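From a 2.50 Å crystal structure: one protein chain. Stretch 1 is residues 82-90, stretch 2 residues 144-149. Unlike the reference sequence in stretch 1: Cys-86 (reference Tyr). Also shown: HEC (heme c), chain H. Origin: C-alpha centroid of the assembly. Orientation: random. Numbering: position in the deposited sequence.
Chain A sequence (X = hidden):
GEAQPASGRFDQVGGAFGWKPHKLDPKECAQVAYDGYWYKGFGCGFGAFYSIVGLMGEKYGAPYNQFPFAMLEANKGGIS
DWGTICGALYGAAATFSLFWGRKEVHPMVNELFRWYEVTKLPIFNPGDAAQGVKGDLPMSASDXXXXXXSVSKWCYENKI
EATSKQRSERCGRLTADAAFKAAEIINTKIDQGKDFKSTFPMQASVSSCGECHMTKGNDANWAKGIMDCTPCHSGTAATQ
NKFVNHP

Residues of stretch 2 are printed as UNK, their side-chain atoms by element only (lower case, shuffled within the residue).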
# COMPACT_ATOMS: atom_id res chain seq x y z
N TRP A 82 -1.11 -7.86 -6.22
CA TRP A 82 0.03 -8.31 -5.46
C TRP A 82 -0.40 -8.67 -4.03
O TRP A 82 0.41 -9.18 -3.25
CB TRP A 82 1.13 -7.27 -5.51
CG TRP A 82 1.92 -7.43 -6.74
CD1 TRP A 82 1.50 -7.20 -8.04
CD2 TRP A 82 3.23 -7.96 -6.82
NE1 TRP A 82 2.50 -7.58 -8.92
CE2 TRP A 82 3.57 -8.05 -8.20
CE3 TRP A 82 4.17 -8.39 -5.86
CZ2 TRP A 82 4.80 -8.56 -8.63
CZ3 TRP A 82 5.39 -8.88 -6.28
CH2 TRP A 82 5.70 -8.96 -7.66
N GLY A 83 -1.68 -8.45 -3.72
CA GLY A 83 -2.21 -8.77 -2.41
C GLY A 83 -1.55 -8.13 -1.21
O GLY A 83 -1.52 -8.71 -0.13
N THR A 84 -1.03 -6.92 -1.36
CA THR A 84 -0.39 -6.25 -0.22
C THR A 84 -1.47 -5.52 0.61
O THR A 84 -2.50 -6.12 0.95
CB THR A 84 0.78 -5.30 -0.66
OG1 THR A 84 0.29 -4.18 -1.42
CG2 THR A 84 1.82 -6.08 -1.51
N ILE A 85 -1.27 -4.25 0.91
CA ILE A 85 -2.23 -3.48 1.69
C ILE A 85 -3.62 -3.54 1.04
O ILE A 85 -3.73 -3.44 -0.19
CB ILE A 85 -1.76 -2.00 1.79
CG1 ILE A 85 -2.77 -1.16 2.58
CG2 ILE A 85 -1.60 -1.42 0.41
CD1 ILE A 85 -2.99 -1.61 4.01
N CYS A 86 -4.66 -3.77 1.84
CA CYS A 86 -6.01 -3.78 1.27
C CYS A 86 -6.35 -2.39 0.73
O CYS A 86 -6.25 -1.39 1.44
CB CYS A 86 -7.03 -4.28 2.29
SG CYS A 86 -7.61 -5.95 1.81
N GLY A 87 -6.64 -2.34 -0.56
CA GLY A 87 -6.94 -1.08 -1.23
C GLY A 87 -7.91 -0.13 -0.54
O GLY A 87 -7.73 1.09 -0.56
N ALA A 88 -8.97 -0.70 0.03
CA ALA A 88 -9.95 0.12 0.72
C ALA A 88 -9.28 0.85 1.86
O ALA A 88 -9.54 2.04 2.08
CB ALA A 88 -11.08 -0.74 1.24
N LEU A 89 -8.39 0.16 2.56
CA LEU A 89 -7.68 0.75 3.69
C LEU A 89 -6.76 1.88 3.26
O LEU A 89 -6.72 2.94 3.90
CB LEU A 89 -6.89 -0.32 4.45
CG LEU A 89 -7.65 -1.39 5.25
CD1 LEU A 89 -6.61 -2.15 6.04
CD2 LEU A 89 -8.61 -0.78 6.22
N TYR A 90 -6.03 1.68 2.17
CA TYR A 90 -5.14 2.74 1.70
C TYR A 90 -5.96 3.95 1.23
O TYR A 90 -5.69 5.09 1.61
CB TYR A 90 -4.22 2.29 0.57
CG TYR A 90 -3.35 3.43 0.17
CD1 TYR A 90 -2.33 3.87 1.00
CD2 TYR A 90 -3.62 4.15 -0.99
CE1 TYR A 90 -1.60 5.00 0.70
CE2 TYR A 90 -2.88 5.31 -1.31
CZ TYR A 90 -1.87 5.71 -0.46
OH TYR A 90 -1.14 6.82 -0.77
N UNK A 144 -5.36 -9.16 9.80
CA UNK A 144 -4.38 -8.67 8.85
C UNK A 144 -4.97 -7.59 7.97
O UNK A 144 -6.08 -7.68 7.48
c UNK A 144 -3.82 -9.80 7.96
o UNK A 144 -2.89 -9.31 6.98
N UNK A 145 -4.15 -6.57 7.77
CA UNK A 145 -4.43 -5.42 6.97
C UNK A 145 -4.03 -5.73 5.52
O UNK A 145 -4.40 -5.02 4.57
c UNK A 145 -3.07 -3.35 6.60
c UNK A 145 -4.53 -3.52 8.60
c UNK A 145 -3.64 -4.26 7.61
N UNK A 146 -3.35 -6.87 5.35
CA UNK A 146 -2.87 -7.32 4.05
C UNK A 146 -3.93 -8.11 3.31
O UNK A 146 -4.49 -9.05 3.86
c UNK A 146 -0.08 -6.22 3.97
c UNK A 146 -0.40 -7.46 4.82
c UNK A 146 -1.62 -8.18 4.24
c UNK A 146 0.78 -8.41 4.89
N UNK A 147 -4.20 -7.71 2.07
CA UNK A 147 -5.18 -8.34 1.18
C UNK A 147 -5.00 -9.85 0.98
O UNK A 147 -5.97 -10.61 0.95
c UNK A 147 -5.07 -7.67 -0.19
s UNK A 147 -6.59 -7.26 -0.97
N UNK A 148 -3.75 -10.30 0.81
CA UNK A 148 -3.50 -11.72 0.62
C UNK A 148 -4.02 -12.53 1.78
O UNK A 148 -4.70 -13.53 1.57
c UNK A 148 -1.88 -15.67 -0.04
n UNK A 148 -1.32 -15.66 1.16
c UNK A 148 -1.75 -13.54 0.52
n UNK A 148 -2.14 -14.43 -0.46
c UNK A 148 -2.01 -12.06 0.47
c UNK A 148 -1.24 -14.31 1.51
N UNK A 149 -3.65 -12.11 2.99
CA UNK A 149 -4.08 -12.79 4.21
C UNK A 149 -5.58 -12.70 4.49
O UNK A 149 -6.20 -13.67 4.87
c UNK A 149 -1.82 -12.51 5.20
c UNK A 149 -0.98 -12.17 6.36
c UNK A 149 -3.75 -12.97 6.68
c UNK A 149 -3.30 -12.25 5.41
FE HEC H . -0.09 -17.06 1.83
CHA HEC H . -2.77 -17.78 3.71
CHB HEC H . -1.08 -19.40 -0.52
CHC HEC H . 2.24 -15.86 -0.34
CHD HEC H . 1.35 -15.37 4.36
NA HEC H . -1.58 -18.35 1.71
C1A HEC H . -2.70 -18.40 2.51
C2A HEC H . -3.73 -19.27 1.99
C3A HEC H . -3.18 -19.86 0.84
C4A HEC H . -1.84 -19.27 0.69
CMA HEC H . -3.83 -20.84 -0.13
CAA HEC H . -5.12 -19.54 2.60
CBA HEC H . -5.16 -20.74 3.55
CGA HEC H . -4.79 -20.42 4.99
O1A HEC H . -3.93 -21.12 5.58
O2A HEC H . -5.39 -19.50 5.56
NB HEC H . 0.51 -17.58 -0.03
C1B HEC H . 0.02 -18.59 -0.85
C2B HEC H . 0.65 -18.57 -2.18
C3B HEC H . 1.49 -17.47 -2.16
C4B HEC H . 1.43 -16.91 -0.81
CMB HEC H . 0.46 -19.58 -3.34
CAB HEC H . 2.28 -17.00 -3.22
CBB HEC H . 1.66 -16.60 -4.49
NC HEC H . 1.40 -15.77 2.00
C1C HEC H . 2.24 -15.34 0.98
C2C HEC H . 3.16 -14.34 1.49
C3C HEC H . 2.92 -14.15 2.85
C4C HEC H . 1.85 -15.10 3.13
CMC HEC H . 4.28 -13.70 0.64
CAC HEC H . 3.69 -13.39 3.77
CBC HEC H . 3.85 -11.91 3.76
ND HEC H . -0.57 -16.79 3.65
C1D HEC H . 0.20 -16.17 4.61
C2D HEC H . -0.52 -16.13 5.86
C3D HEC H . -1.72 -16.69 5.70
C4D HEC H . -1.75 -17.09 4.29
CMD HEC H . -0.01 -15.50 7.13
CAD HEC H . -2.80 -16.86 6.78
CBD HEC H . -2.69 -18.21 7.48
CGD HEC H . -3.78 -18.41 8.53
O1D HEC H . -4.95 -18.68 8.16
O2D HEC H . -3.45 -18.27 9.74

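Position 144 carries two side-chain atoms, one carbon and then one oxygen. The oxygen accepts a hydrogen bond from the backbone N of position 146, at 3.0 Å. Nothing in the side chain reaches stretch 1. A single carbon bearing a hydroxyl is serine, so this is Ser-144.

Position 145 has three carbons, one carrying the other two. The fork starts at CB, and there is no polar atom. One branch lies 3.1 Å from Ile-85 CD1, a tight approach; the other lies 3.6 Å from Leu-89 CD1. This is Val-145. Its backbone O accepts a hydrogen bond from Cys-86 N at 3.0 Å.

Position 146 shows four carbons, forked at the second. The CA-to-CB bond points away from stretch 1, but the end of the side chain comes nearer, and one terminal carbon lies 3.8 Å from Ile-85 N. Forking at the second carbon gives leucine, Leu-146. It holds the N-cap position before a helix. Its CA makes a CA-H...O contact of 3.3 Å with Thr-84 O.

Position 147 has one carbon and one sulfur. The CA-to-CB bond points toward stretch 1, and the sulfur lies 3.2 Å from Cys-86 SG. This is Cys-147. The separation is well beyond the 2.0 Å or so of a disulfide, so the model has two sulfurs in contact without a bond. Cys-86 differs from the reference sequence, which has Tyr.

Position 148 has one carbon followed by a five-membered ring of three carbons and two nitrogens. A ring nitrogen sits 2.0 Å from HEC FE. This is His-148, with NE2 as the ligand. Its CB is near Gly-83, but the ring leads away to the heme.

Position 149 has four carbons, forked at the first, with one arm two carbons long. It does not touch stretch 1. This is Ile-149, whose CD1 lies 3.6 Å from HEC CMD.

The contact rests on three backbone hydrogen bonds. His-148 N donates to Gly-83 O at 2.9 Å, Cys-147 N donates to Thr-84 O at 2.6 Å, and the bond from Cys-86 N to Val-145 O runs the other way. A single beta bridge pairs Ile-85 with Leu-146. Gly-83 has positive phi, and a CB there would sit only 3.2 Å from His-148 CB. Val-145 adds apolar packing against Ile-85 and Leu-89. The backbone of the heme ligand is thus tied directly to stretch 1.

Stretch 2 144-149: SVLCHI
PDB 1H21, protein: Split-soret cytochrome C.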